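Long-range contacts in ureidoglycolate hydrolase (Arabidopsis thaliana, PDB 4PXE), which hydrolyses (S)-ureidoglycolate to glyoxylate, ammonium and carbon dioxide in plant purine breakdown, as a manganese-dependent homodimer: residues Asp25-Phe30 with Arg52-Leu57; Gly71-Lys76 with Ile131-Ser136; Ser233-Phe238 with Lys340-Asp345; Leu258-Leu263 with Ser300-Asp305. All coordinates share one frame; numbering follows the deposited sequence. Where two conformers were deposited one is given.

Interaction 1 (Asp25-Phe30 with Arg52-Leu57); sequences DELSSF and RYVKNL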
loop_
_atom_site.group_PDB
_atom_site.type_symbol
_atom_site.label_atom_id
_atom_site.label_comp_id
_atom_site.label_asym_id
_atom_site.label_seq_id
_atom_site.Cartn_x
_atom_site.Cartn_y
_atom_site.Cartn_z
ATOM N N ASP A 25 -25.760 -16.293 -0.366
ATOM C CA ASP A 25 -24.588 -17.027 0.102
ATOM C C ASP A 25 -23.773 -17.585 -1.062
ATOM O O ASP A 25 -22.547 -17.487 -1.058
ATOM C CB ASP A 25 -25.013 -18.158 1.044
ATOM C CG ASP A 25 -25.621 -17.645 2.330
ATOM O OD1 ASP A 25 -25.354 -16.482 2.691
ATOM O OD2 ASP A 25 -26.363 -18.415 2.974
ATOM N N GLU A 26 -24.443 -18.169 -2.050
ATOM C CA GLU A 26 -23.735 -18.675 -3.223
ATOM C C GLU A 26 -22.973 -17.573 -3.950
ATOM O O GLU A 26 -21.798 -17.748 -4.298
ATOM C CB GLU A 26 -24.691 -19.406 -4.169
ATOM C CG GLU A 26 -25.167 -20.735 -3.592
ATOM C CD GLU A 26 -26.071 -21.517 -4.522
ATOM O OE1 GLU A 26 -26.481 -20.983 -5.574
ATOM O OE2 GLU A 26 -26.384 -22.684 -4.187
ATOM N N LEU A 27 -23.618 -16.430 -4.159
ATOM C CA LEU A 27 -22.936 -15.332 -4.840
ATOM C C LEU A 27 -21.702 -14.846 -4.064
ATOM O O LEU A 27 -20.690 -14.464 -4.657
ATOM C CB LEU A 27 -23.895 -14.173 -5.118
ATOM C CG LEU A 27 -23.415 -13.230 -6.224
ATOM C CD1 LEU A 27 -23.523 -13.898 -7.591
ATOM C CD2 LEU A 27 -24.185 -11.930 -6.209
ATOM N N SER A 28 -21.776 -14.878 -2.737
ATOM C CA SER A 28 -20.673 -14.412 -1.907
ATOM C C SER A 28 -19.419 -15.274 -2.040
ATOM O O SER A 28 -18.330 -14.848 -1.640
ATOM C CB SER A 28 -21.098 -14.323 -0.435
ATOM O OG SER A 28 -21.114 -15.598 0.189
ATOM N N SER A 29 -19.569 -16.478 -2.597
ATOM C CA SER A 29 -18.408 -17.348 -2.802
ATOM C C SER A 29 -17.488 -16.840 -3.912
ATOM O O SER A 29 -16.326 -17.230 -3.970
ATOM C CB SER A 29 -18.852 -18.781 -3.103
ATOM O OG SER A 29 -19.376 -18.895 -4.411
ATOM N N PHE A 30 -18.010 -15.980 -4.788
ATOM C CA PHE A 30 -17.203 -15.388 -5.857
ATOM C C PHE A 30 -16.471 -14.172 -5.304
ATOM O O PHE A 30 -16.900 -13.034 -5.473
ATOM C CB PHE A 30 -18.065 -15.015 -7.062
ATOM C CG PHE A 30 -18.880 -16.160 -7.600
ATOM C CD1 PHE A 30 -18.264 -17.325 -8.033
ATOM C CD2 PHE A 30 -20.259 -16.074 -7.664
ATOM C CE1 PHE A 30 -19.015 -18.380 -8.530
ATOM C CE2 PHE A 30 -21.010 -17.119 -8.159
ATOM C CZ PHE A 30 -20.386 -18.279 -8.586
ATOM N N ARG A 52 -22.134 -14.308 -14.601
ATOM C CA ARG A 52 -22.674 -15.527 -15.190
ATOM C C ARG A 52 -23.765 -16.126 -14.305
ATOM O O ARG A 52 -24.791 -16.584 -14.805
ATOM C CB ARG A 52 -21.551 -16.532 -15.456
ATOM C CG ARG A 52 -20.555 -16.048 -16.512
ATOM C CD ARG A 52 -19.334 -16.948 -16.603
ATOM N NE ARG A 52 -19.680 -18.341 -16.867
ATOM C CZ ARG A 52 -19.808 -18.863 -18.084
ATOM N NH1 ARG A 52 -19.622 -18.104 -19.155
ATOM N NH2 ARG A 52 -20.123 -20.143 -18.230
ATOM N N TYR A 53 -23.544 -16.096 -12.992
ATOM C CA TYR A 53 -24.513 -16.611 -12.034
ATOM C C TYR A 53 -25.823 -15.836 -12.153
ATOM O O TYR A 53 -26.898 -16.426 -12.226
ATOM C CB TYR A 53 -23.936 -16.504 -10.616
ATOM C CG TYR A 53 -24.810 -17.068 -9.519
ATOM C CD1 TYR A 53 -25.804 -16.293 -8.936
ATOM C CD2 TYR A 53 -24.628 -18.361 -9.047
ATOM C CE1 TYR A 53 -26.603 -16.798 -7.916
ATOM C CE2 TYR A 53 -25.422 -18.874 -8.029
ATOM C CZ TYR A 53 -26.407 -18.081 -7.471
ATOM O OH TYR A 53 -27.198 -18.579 -6.460
ATOM N N VAL A 54 -25.726 -14.510 -12.208
ATOM C CA VAL A 54 -26.907 -13.663 -12.338
ATOM C C VAL A 54 -27.626 -13.840 -13.685
ATOM O O VAL A 54 -28.852 -13.946 -13.736
ATOM C CB VAL A 54 -26.560 -12.169 -12.098
ATOM C CG1 VAL A 54 -27.747 -11.290 -12.433
ATOM C CG2 VAL A 54 -26.139 -11.953 -10.646
ATOM N N LYS A 55 -26.864 -13.880 -14.774
ATOM C CA LYS A 55 -27.461 -14.091 -16.091
ATOM C C LYS A 55 -28.212 -15.427 -16.163
ATOM O O LYS A 55 -29.273 -15.509 -16.783
ATOM C CB LYS A 55 -26.403 -13.973 -17.195
ATOM C CG LYS A 55 -26.063 -12.517 -17.526
ATOM C CD LYS A 55 -25.041 -12.378 -18.654
ATOM C CE LYS A 55 -23.631 -12.698 -18.184
ATOM N NZ LYS A 55 -22.634 -12.617 -19.314
ATOM N N ASN A 56 -27.670 -16.457 -15.513
ATOM C CA ASN A 56 -28.339 -17.753 -15.433
ATOM C C ASN A 56 -29.685 -17.641 -14.720
ATOM O O ASN A 56 -30.703 -18.154 -15.197
ATOM C CB ASN A 56 -27.429 -18.788 -14.764
ATOM C CG ASN A 56 -28.072 -20.153 -14.664
ATOM O OD1 ASN A 56 -28.385 -20.623 -13.573
ATOM N ND2 ASN A 56 -28.273 -20.800 -15.809
ATOM N N LEU A 57 -29.702 -16.935 -13.592
ATOM C CA LEU A 57 -30.961 -16.709 -12.884
ATOM C C LEU A 57 -31.972 -15.905 -13.704
ATOM O O LEU A 57 -33.166 -16.187 -13.672
ATOM C CB LEU A 57 -30.708 -16.018 -11.541
ATOM C CG LEU A 57 -29.959 -16.831 -10.487
ATOM C CD1 LEU A 57 -29.867 -16.043 -9.197
ATOM C CD2 LEU A 57 -30.662 -18.158 -10.254
#

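Interaction 2 (Gly71-Lys76 with Ile131-Ser136); sequences GNIFGK and IILFTS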
loop_
_atom_site.group_PDB
_atom_site.type_symbol
_atom_site.label_atom_id
_atom_site.label_comp_id
_atom_site.label_asym_id
_atom_site.label_seq_id
_atom_site.Cartn_x
_atom_site.Cartn_y
_atom_site.Cartn_z
ATOM N N GLY A 71 -20.991 -3.787 -20.353
ATOM C CA GLY A 71 -21.371 -4.902 -19.509
ATOM C C GLY A 71 -22.500 -4.636 -18.535
ATOM O O GLY A 71 -22.694 -5.422 -17.606
ATOM N N ASN A 72 -23.243 -3.549 -18.722
ATOM C CA ASN A 72 -24.539 -3.458 -18.055
ATOM C C ASN A 72 -25.397 -4.582 -18.608
ATOM O O ASN A 72 -25.416 -4.823 -19.822
ATOM C CB ASN A 72 -25.230 -2.110 -18.288
ATOM C CG ASN A 72 -24.461 -0.931 -17.714
ATOM O OD1 ASN A 72 -24.054 -0.922 -16.548
ATOM N ND2 ASN A 72 -24.284 0.093 -18.532
ATOM N N ILE A 73 -26.098 -5.277 -17.721
ATOM C CA ILE A 73 -26.876 -6.453 -18.093
ATOM C C ILE A 73 -28.355 -6.173 -17.869
ATOM O O ILE A 73 -28.732 -5.622 -16.837
ATOM C CB ILE A 73 -26.404 -7.680 -17.287
ATOM C CG1 ILE A 73 -24.959 -8.019 -17.678
ATOM C CG2 ILE A 73 -27.299 -8.879 -17.530
ATOM C CD1 ILE A 73 -24.249 -8.995 -16.760
ATOM N N PHE A 74 -29.191 -6.535 -18.843
ATOM C CA PHE A 74 -30.603 -6.204 -18.817
ATOM C C PHE A 74 -31.416 -7.482 -18.961
ATOM O O PHE A 74 -31.087 -8.329 -19.788
ATOM C CB PHE A 74 -30.950 -5.252 -19.973
ATOM C CG PHE A 74 -30.191 -3.948 -19.946
ATOM C CD1 PHE A 74 -28.907 -3.867 -20.467
ATOM C CD2 PHE A 74 -30.766 -2.805 -19.411
ATOM C CE1 PHE A 74 -28.203 -2.668 -20.447
ATOM C CE2 PHE A 74 -30.067 -1.597 -19.388
ATOM C CZ PHE A 74 -28.785 -1.534 -19.907
ATOM N N GLY A 75 -32.462 -7.626 -18.151
ATOM C CA GLY A 75 -33.346 -8.780 -18.224
ATOM C C GLY A 75 -34.791 -8.333 -18.274
ATOM O O GLY A 75 -35.332 -7.842 -17.280
ATOM N N LYS A 76 -35.429 -8.488 -19.433
ATOM C CA LYS A 76 -36.776 -7.954 -19.627
ATOM C C LYS A 76 -37.892 -9.004 -19.640
ATOM O O LYS A 76 -37.755 -10.074 -20.233
ATOM C CB LYS A 76 -36.850 -7.130 -20.923
ATOM C CG LYS A 76 -38.235 -6.572 -21.214
ATOM C CD LYS A 76 -38.274 -5.675 -22.443
ATOM C CE LYS A 76 -37.722 -4.291 -22.149
ATOM N NZ LYS A 76 -37.965 -3.342 -23.300
ATOM N N ILE A 131 -34.983 -5.706 -15.464
ATOM C CA ILE A 131 -33.993 -5.732 -14.403
ATOM C C ILE A 131 -32.645 -5.323 -14.971
ATOM O O ILE A 131 -32.217 -5.829 -16.012
ATOM C CB ILE A 131 -33.858 -7.134 -13.800
ATOM C CG1 ILE A 131 -35.203 -7.612 -13.259
ATOM C CG2 ILE A 131 -32.795 -7.131 -12.694
ATOM C CD1 ILE A 131 -35.129 -8.974 -12.627
ATOM N N ILE A 132 -31.972 -4.411 -14.280
ATOM C CA ILE A 132 -30.651 -3.960 -14.688
ATOM C C ILE A 132 -29.613 -4.392 -13.664
ATOM O O ILE A 132 -29.721 -4.066 -12.477
ATOM C CB ILE A 132 -30.580 -2.425 -14.830
ATOM C CG1 ILE A 132 -31.652 -1.908 -15.794
ATOM C CG2 ILE A 132 -29.198 -2.010 -15.305
ATOM C CD1 ILE A 132 -31.736 -0.401 -15.851
ATOM N N LEU A 133 -28.620 -5.141 -14.120
ATOM C CA LEU A 133 -27.412 -5.351 -13.336
ATOM C C LEU A 133 -26.406 -4.338 -13.839
ATOM O O LEU A 133 -25.861 -4.488 -14.931
ATOM C CB LEU A 133 -26.889 -6.779 -13.499
ATOM C CG LEU A 133 -25.471 -7.048 -12.981
ATOM C CD1 LEU A 133 -25.298 -6.576 -11.533
ATOM C CD2 LEU A 133 -25.133 -8.530 -13.103
ATOM N N PHE A 134 -26.181 -3.279 -13.068
ATOM C CA PHE A 134 -25.216 -2.265 -13.477
ATOM C C PHE A 134 -23.817 -2.872 -13.487
ATOM O O PHE A 134 -23.491 -3.713 -12.648
ATOM C CB PHE A 134 -25.317 -1.050 -12.560
ATOM C CG PHE A 134 -26.645 -0.352 -12.662
ATOM C CD1 PHE A 134 -26.862 0.604 -13.641
ATOM C CD2 PHE A 134 -27.689 -0.679 -11.811
ATOM C CE1 PHE A 134 -28.091 1.234 -13.760
ATOM C CE2 PHE A 134 -28.925 -0.044 -11.922
ATOM C CZ PHE A 134 -29.124 0.912 -12.893
ATOM N N THR A 135 -23.002 -2.488 -14.463
ATOM C CA THR A 135 -21.743 -3.180 -14.675
ATOM C C THR A 135 -20.784 -3.047 -13.485
ATOM O O THR A 135 -19.998 -3.947 -13.206
ATOM C CB THR A 135 -21.066 -2.744 -16.002
ATOM O OG1 THR A 135 -20.117 -3.741 -16.396
ATOM C CG2 THR A 135 -20.393 -1.374 -15.879
ATOM N N SER A 136 -20.875 -1.918 -12.788
ATOM C CA SER A 136 -20.096 -1.661 -11.582
ATOM C C SER A 136 -20.633 -0.390 -10.969
ATOM O O SER A 136 -20.950 0.557 -11.696
ATOM C CB SER A 136 -18.614 -1.478 -11.926
ATOM O OG SER A 136 -17.932 -0.813 -10.876
#

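Interaction 3 (Ser233-Phe238 with Lys340-Asp345); sequences SLKVEF and KIVNQD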
loop_
_atom_site.group_PDB
_atom_site.type_symbol
_atom_site.label_atom_id
_atom_site.label_comp_id
_atom_site.label_asym_id
_atom_site.label_seq_id
_atom_site.Cartn_x
_atom_site.Cartn_y
_atom_site.Cartn_z
ATOM N N SER A 233 -15.457 13.076 -4.621
ATOM C CA SER A 233 -14.203 12.426 -4.270
ATOM C C SER A 233 -13.024 13.170 -4.881
ATOM O O SER A 233 -13.141 13.792 -5.940
ATOM C CB SER A 233 -14.192 10.953 -4.670
ATOM O OG SER A 233 -14.009 10.800 -6.054
ATOM N N LEU A 234 -11.899 13.115 -4.175
ATOM C CA LEU A 234 -10.696 13.842 -4.540
ATOM C C LEU A 234 -9.504 12.892 -4.540
ATOM O O LEU A 234 -9.434 11.978 -3.719
ATOM C CB LEU A 234 -10.418 14.937 -3.506
ATOM C CG LEU A 234 -11.555 15.787 -2.935
ATOM C CD1 LEU A 234 -11.043 16.701 -1.836
ATOM C CD2 LEU A 234 -12.181 16.606 -4.044
ATOM N N LYS A 235 -8.574 13.118 -5.461
ATOM C CA LYS A 235 -7.270 12.457 -5.441
ATOM C C LYS A 235 -6.204 13.521 -5.231
ATOM O O LYS A 235 -6.186 14.531 -5.935
ATOM C CB LYS A 235 -6.991 11.771 -6.773
ATOM C CG LYS A 235 -7.569 10.386 -6.920
ATOM C CD LYS A 235 -6.716 9.556 -7.879
ATOM C CE LYS A 235 -6.703 10.153 -9.283
ATOM N NZ LYS A 235 -5.847 9.350 -10.211
ATOM N N VAL A 236 -5.302 13.285 -4.281
ATOM C CA VAL A 236 -4.266 14.249 -3.949
ATOM C C VAL A 236 -2.920 13.554 -3.873
ATOM O O VAL A 236 -2.801 12.464 -3.304
ATOM C CB VAL A 236 -4.563 14.939 -2.602
ATOM C CG1 VAL A 236 -3.517 15.994 -2.284
ATOM C CG2 VAL A 236 -5.961 15.566 -2.623
ATOM N N GLU A 237 -1.907 14.173 -4.466
ATOM C CA GLU A 237 -0.543 13.681 -4.321
ATOM C C GLU A 237 0.414 14.787 -3.916
ATOM O O GLU A 237 0.316 15.922 -4.394
ATOM C CB GLU A 237 -0.055 12.993 -5.600
ATOM C CG GLU A 237 -0.888 11.776 -5.972
ATOM C CD GLU A 237 -0.235 10.891 -7.015
ATOM O OE1 GLU A 237 0.686 11.362 -7.723
ATOM O OE2 GLU A 237 -0.648 9.715 -7.123
ATOM N N PHE A 238 1.329 14.444 -3.016
ATOM C CA PHE A 238 2.424 15.325 -2.626
ATOM C C PHE A 238 3.741 14.691 -3.063
ATOM O O PHE A 238 3.881 13.468 -3.013
ATOM C CB PHE A 238 2.468 15.502 -1.112
ATOM C CG PHE A 238 1.285 16.229 -0.530
ATOM C CD1 PHE A 238 1.182 17.612 -0.625
ATOM C CD2 PHE A 238 0.308 15.529 0.163
ATOM C CE1 PHE A 238 0.116 18.277 -0.054
ATOM C CE2 PHE A 238 -0.762 16.195 0.739
ATOM C CZ PHE A 238 -0.857 17.565 0.629
ATOM N N LYS A 340 -6.995 16.559 -7.768
ATOM C CA LYS A 340 -7.997 16.258 -8.778
ATOM C C LYS A 340 -9.332 16.007 -8.107
ATOM O O LYS A 340 -9.457 15.108 -7.276
ATOM C CB LYS A 340 -7.585 15.019 -9.582
ATOM C CG LYS A 340 -8.553 14.609 -10.701
ATOM C CD LYS A 340 -8.127 13.276 -11.325
ATOM C CE LYS A 340 -8.910 12.952 -12.590
ATOM N NZ LYS A 340 -8.523 13.840 -13.722
ATOM N N ILE A 341 -10.331 16.806 -8.457
ATOM C CA ILE A 341 -11.695 16.507 -8.049
ATOM C C ILE A 341 -12.224 15.489 -9.051
ATOM O O ILE A 341 -12.550 15.821 -10.196
ATOM C CB ILE A 341 -12.565 17.778 -8.021
ATOM C CG1 ILE A 341 -11.976 18.803 -7.044
ATOM C CG2 ILE A 341 -14.008 17.420 -7.650
ATOM C CD1 ILE A 341 -12.698 20.142 -7.018
ATOM N N VAL A 342 -12.272 14.229 -8.633
ATOM C CA VAL A 342 -12.605 13.141 -9.538
ATOM C C VAL A 342 -14.087 13.196 -9.882
ATOM O O VAL A 342 -14.479 12.981 -11.031
ATOM C CB VAL A 342 -12.235 11.779 -8.918
ATOM C CG1 VAL A 342 -12.725 10.626 -9.792
ATOM C CG2 VAL A 342 -10.722 11.707 -8.689
ATOM N N ASN A 343 -14.905 13.503 -8.881
ATOM C CA ASN A 343 -16.324 13.762 -9.119
ATOM C C ASN A 343 -16.859 14.685 -8.047
ATOM O O ASN A 343 -16.365 14.706 -6.921
ATOM C CB ASN A 343 -17.150 12.468 -9.200
ATOM C CG ASN A 343 -17.125 11.672 -7.907
ATOM O OD1 ASN A 343 -16.167 10.946 -7.643
ATOM N ND2 ASN A 343 -18.193 11.776 -7.111
ATOM N N GLN A 344 -17.873 15.464 -8.412
ATOM C CA GLN A 344 -18.498 16.392 -7.495
ATOM C C GLN A 344 -19.934 16.496 -7.967
ATOM O O GLN A 344 -20.264 17.339 -8.797
ATOM C CB GLN A 344 -17.804 17.753 -7.569
ATOM C CG GLN A 344 -18.249 18.758 -6.542
ATOM C CD GLN A 344 -17.425 20.031 -6.597
ATOM O OE1 GLN A 344 -16.484 20.139 -7.385
ATOM N NE2 GLN A 344 -17.771 20.999 -5.759
ATOM N N ASP A 345 -20.778 15.606 -7.458
ATOM C CA ASP A 345 -22.103 15.422 -8.020
ATOM C C ASP A 345 -23.166 16.048 -7.135
ATOM O O ASP A 345 -23.011 16.119 -5.928
ATOM C CB ASP A 345 -22.377 13.927 -8.193
ATOM C CG ASP A 345 -21.320 13.243 -9.040
ATOM O OD1 ASP A 345 -20.652 12.329 -8.520
ATOM O OD2 ASP A 345 -21.156 13.624 -10.219
#

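Interaction 4 (Leu258-Leu263 with Ser300-Asp305); sequences LAAAEL and SHLEID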
loop_
_atom_site.group_PDB
_atom_site.type_symbol
_atom_site.label_atom_id
_atom_site.label_comp_id
_atom_site.label_asym_id
_atom_site.label_seq_id
_atom_site.Cartn_x
_atom_site.Cartn_y
_atom_site.Cartn_z
ATOM N N LEU A 258 4.232 13.046 5.922
ATOM C CA LEU A 258 3.740 13.965 6.939
ATOM C C LEU A 258 2.781 14.988 6.335
ATOM O O LEU A 258 1.795 15.351 6.984
ATOM C CB LEU A 258 4.894 14.617 7.688
ATOM C CG LEU A 258 5.695 13.625 8.527
ATOM C CD1 LEU A 258 6.801 14.339 9.274
ATOM C CD2 LEU A 258 4.784 12.858 9.502
ATOM N N ALA A 259 3.022 15.408 5.093
ATOM C CA ALA A 259 2.052 16.249 4.394
ATOM C C ALA A 259 0.714 15.530 4.276
ATOM O O ALA A 259 -0.343 16.127 4.493
ATOM C CB ALA A 259 2.562 16.648 3.016
ATOM N N ALA A 260 0.756 14.243 3.947
ATOM C CA ALA A 260 -0.461 13.456 3.794
ATOM C C ALA A 260 -1.180 13.310 5.125
ATOM O O ALA A 260 -2.413 13.422 5.186
ATOM C CB ALA A 260 -0.134 12.093 3.209
ATOM N N ALA A 261 -0.421 13.071 6.190
ATOM C CA ALA A 261 -1.007 12.942 7.528
ATOM C C ALA A 261 -1.726 14.228 7.927
ATOM O O ALA A 261 -2.854 14.196 8.450
ATOM C CB ALA A 261 0.070 12.594 8.544
ATOM N N GLU A 262 -1.087 15.358 7.655
ATOM C CA GLU A 262 -1.680 16.651 7.966
ATOM C C GLU A 262 -2.930 16.903 7.146
ATOM O O GLU A 262 -3.911 17.458 7.665
ATOM C CB GLU A 262 -0.658 17.778 7.774
ATOM C CG GLU A 262 0.423 17.715 8.825
ATOM C CD GLU A 262 1.583 18.665 8.593
ATOM O OE1 GLU A 262 1.937 18.918 7.422
ATOM O OE2 GLU A 262 2.151 19.138 9.598
ATOM N N LEU A 263 -2.924 16.494 5.878
ATOM C CA LEU A 263 -4.108 16.699 5.046
ATOM C C LEU A 263 -5.265 15.837 5.527
ATOM O O LEU A 263 -6.401 16.305 5.560
ATOM C CB LEU A 263 -3.830 16.472 3.556
ATOM C CG LEU A 263 -4.989 16.842 2.616
ATOM C CD1 LEU A 263 -5.437 18.310 2.781
ATOM C CD2 LEU A 263 -4.648 16.542 1.171
ATOM N N SER A 300 3.316 10.802 -1.714
ATOM C CA SER A 300 2.166 10.276 -0.999
ATOM C C SER A 300 0.927 10.492 -1.848
ATOM O O SER A 300 0.859 11.429 -2.638
ATOM C CB SER A 300 2.018 10.933 0.369
ATOM O OG SER A 300 1.817 12.334 0.255
ATOM N N HIS A 301 -0.045 9.607 -1.676
ATOM C CA HIS A 301 -1.232 9.555 -2.514
ATOM C C HIS A 301 -2.416 9.352 -1.586
ATOM O O HIS A 301 -2.468 8.352 -0.862
ATOM C CB HIS A 301 -1.098 8.369 -3.486
ATOM C CG HIS A 301 -2.331 8.081 -4.288
ATOM N ND1 HIS A 301 -2.526 8.569 -5.564
ATOM C CD2 HIS A 301 -3.419 7.326 -4.005
ATOM C CE1 HIS A 301 -3.692 8.144 -6.022
ATOM N NE2 HIS A 301 -4.253 7.387 -5.096
ATOM N N LEU A 302 -3.346 10.307 -1.592
ATOM C CA LEU A 302 -4.567 10.213 -0.785
ATOM C C LEU A 302 -5.775 10.181 -1.684
ATOM O O LEU A 302 -5.813 10.859 -2.711
ATOM C CB LEU A 302 -4.750 11.434 0.114
ATOM C CG LEU A 302 -3.666 11.826 1.096
ATOM C CD1 LEU A 302 -2.684 12.743 0.385
ATOM C CD2 LEU A 302 -4.269 12.496 2.328
ATOM N N GLU A 303 -6.783 9.413 -1.285
ATOM C CA GLU A 303 -8.080 9.491 -1.938
ATOM C C GLU A 303 -9.107 9.797 -0.864
ATOM O O GLU A 303 -9.186 9.109 0.163
ATOM C CB GLU A 303 -8.395 8.208 -2.712
ATOM C CG GLU A 303 -7.290 7.883 -3.692
ATOM C CD GLU A 303 -7.629 6.774 -4.662
ATOM O OE1 GLU A 303 -8.827 6.487 -4.875
ATOM O OE2 GLU A 303 -6.683 6.189 -5.223
ATOM N N ILE A 304 -9.873 10.856 -1.111
ATOM C CA ILE A 304 -10.725 11.478 -0.115
ATOM C C ILE A 304 -12.169 11.439 -0.582
ATOM O O ILE A 304 -12.459 11.783 -1.724
ATOM C CB ILE A 304 -10.312 12.949 0.083
ATOM C CG1 ILE A 304 -8.834 13.033 0.501
ATOM C CG2 ILE A 304 -11.201 13.628 1.117
ATOM C CD1 ILE A 304 -8.252 14.457 0.495
ATOM N N ASP A 305 -13.064 11.006 0.307
ATOM C CA ASP A 305 -14.494 10.918 0.025
ATOM C C ASP A 305 -15.154 11.976 0.900
ATOM O O ASP A 305 -14.867 12.062 2.084
ATOM C CB ASP A 305 -14.978 9.508 0.402
ATOM C CG ASP A 305 -16.471 9.325 0.238
ATOM O OD1 ASP A 305 -17.241 9.880 1.048
ATOM O OD2 ASP A 305 -16.866 8.594 -0.682
#

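Interaction 1 (Asp25-Phe30 with Arg52-Leu57)
Tyr53 reaches from helix 45-60 to three side chains of residues 25-30: Glu26, Leu27 and Phe30. Its phenol OH donates a hydrogen bond to Glu26 OE1, with OH and OE1 2.7 Å apart. The oxygen is met on its anti side, 22° out of the carboxylate plane. OE1 itself lies at the edge of the tyrosine ring, near the ring plane, and the carboxylate stands almost perpendicular to that ring. Glu26 CB also touches the phenol oxygen, Tyr53 OH, at 3.5 Å.

Leu27 packs beside this polar pair. Its CD1 lies 3.6 Å from Tyr53 CD1 and touches Val54 CG2 more loosely. The side chains of Phe30 and Tyr53 cross at about a right angle, with Phe30 CE2 3.9 Å from Tyr53 CB. The ring planes are 63° apart. Tyr53 CG is anti to the backbone N (chi1 -177°), which sets CG on the side of helix 17-28.

The contact is helix packing in the metal-binding domain of this M20 peptidase-family fold. Helix 105-120 lies behind it: Leu27 packs on Val105 and Val54 on Val108. Leu27 and Val54 both touch Ile93, next in sequence to the manganese ligand His92.

Further out, Asp25 OD1 forms a salt bridge with Lys101. Ser29 OG bonds back to Glu26 O at 2.7 Å, and the Phe30 carbonyl accepts from Arg40.

Interaction 2 (Gly71-Lys76 with Ile131-Ser136)
Asn72 OD1 accepts a hydrogen bond from Thr135 N at 2.8 Å, beyond the last bridged pair, Ile73 with Leu133. With CG anti to its carbonyl carbon (chi1 -63°), the Asn72 side chain crosses Thr135 at about a right angle. The donor is tilted 19° from the carbonyl plane. Asn72 ND2 bonds to Asp68, which fixes the other end of the amide. An alanine here would probably leave Thr135 N without this acceptor and Asp68 without the amide donor.

Thr135 turns OG1 anti to its backbone N (chi1 -160°), and OG1 bonds to Val70 O and Arg51. Ile73 and Leu133 point the same way, side by side, with Ile73 CD1 3.8 Å from Leu133 CD2. Phe74 and Ile132 do likewise on the other face, where Phe74 CD2 meets Ile132 CG1 at 3.8 Å. Ile132 CG2 sits over the centre of the Phe134 ring.

Ile73 with Leu133 and Gly75 with Ile131 are hydrogen-bonded pairs; Phe74 with Ile132 is a non-hydrogen-bonded one. Helices 45-60 and 105-120 cover the Ile73 and Leu133 face, and Leu152 of helix 147-152 touches Phe74. This is an antiparallel strand pair in the helix-flanked sheet of the M20 catalytic domain, leading directly to the substrate-binding Glu137 and Glu138.

Interaction 3 (Ser233-Phe238 with Lys340-Asp345)
Ser233 O is gripped by two backbone N-H groups of the opposite strand. Val342 N lies 2.9 Å from Ser233 O. Asn343 N makes a weak bond to the same oxygen, Ser233 O, at 3.4 Å. The Ser233 amide returns a bond to Asn343 O. The Ser233 hydroxyl donates to Asn343 OD1, 2.7 Å from OG, from above the amide carbonyl plane (36° out of it). OG lies between the backbone N and the carbonyl carbon (chi1 76°), the crowded position, and also touches Val342 CB.

Two residues, Val342 and Asn343, thus face one, which is a classic beta bulge. It shifts the antiparallel register of strands 222-239 and 335-344 by one residue, in the region involved in dimerization. Past it the pairing is regular: Lys235 N meets Lys340 O at 2.8 Å, and Lys235 O accepts from Lys340 N.

Leu234 CD2 packs on Ile341 CG1 at 3.7 Å, and Ile321 and Ile318 of helix 311-332 cover these two. On the other face the Lys235 and Lys340 chains run side by side, with CE of Lys235 4.0 Å from CD of Lys340. Lys235 CG also touches Val342 CG2.

Asn343 ND2 donates to Asp345 OD1, which also forms a salt bridge with Arg150. An alanine in place of Asn343 would probably leave the Ser233 hydroxyl without this acceptor and Asp345 without one of its donors. Ser233 also packs on Ile293 of the second subunit.

Interaction 4 (Leu258-Leu263 with Ser300-Asp305)
Ala260 and Leu263 of helix 256-272 pack on Ser300, Leu302 and Ile304 of strand 295-308. This is helix-on-sheet packing in the alpha/beta domain involved in dimerization, with helix and strand running nearly parallel, 20° apart. No hydrogen bond joins the two segments.

The apolar contacts centre on Leu302. Its CG, anti to the carbonyl carbon (chi1 -56°), lies near Ala260 CB. Its two methyls take different partners. Leu302 CD1 lies 3.9 Å from Ala260 CB. The other methyl, CD2, approaches the helix backbone at Ala260 O and reaches Leu263 CB at 4.2 Å. Further along, Leu263 CD2 meets Ile304 CD1, also at 4.2 Å. Leu263 packs on Val236 of the neighbouring strand 222-239 as well. Ala260 touches Leu286 of strand 280-289.

Across the subunit boundary, Ala261 packs on Ala261 of the second subunit, and Glu262 on Leu265 of that subunit. Ala261 points away from the strand. On the strand, Glu303 packs on Ile293 of the second subunit.

The polar groups pair within the strand or with residues outside the two segments. His301 NE2 donates to Glu303 OE2 at 2.7 Å. Glu303 OE2 accepts with its anti lone pair, in the imidazole plane, and the bond is nearly straight (177°). Glu262 pairs with Arg332 in a salt bridge. Ser300 bonds through its hydroxyl to Ala256 O of helix 256-272, one turn before Ala260, and the same OG rests 3.5 Å from Ala260 CB.

The contacts follow the chain in series as interaction 1, interaction 2 and then the pair 3 and 4; interaction 4 falls within the span between the two segments of interaction 3. Interactions 1 and 2 have centres about 14 Å apart in the metal-binding domain. They meet where Val54 and Lys55 of helix 45-60 pack on Leu133 and Ile73. Interactions 3 and 4, with centres about 11 Å apart, share the dimerization region. Strands 222-239 and 295-308 are neighbours there, and Glu237 probably hydrogen-bonds to His301. The centres of interactions 1 and 4 are about 37 Å apart, reflecting the separation of the catalytic core from the dimer-forming domain.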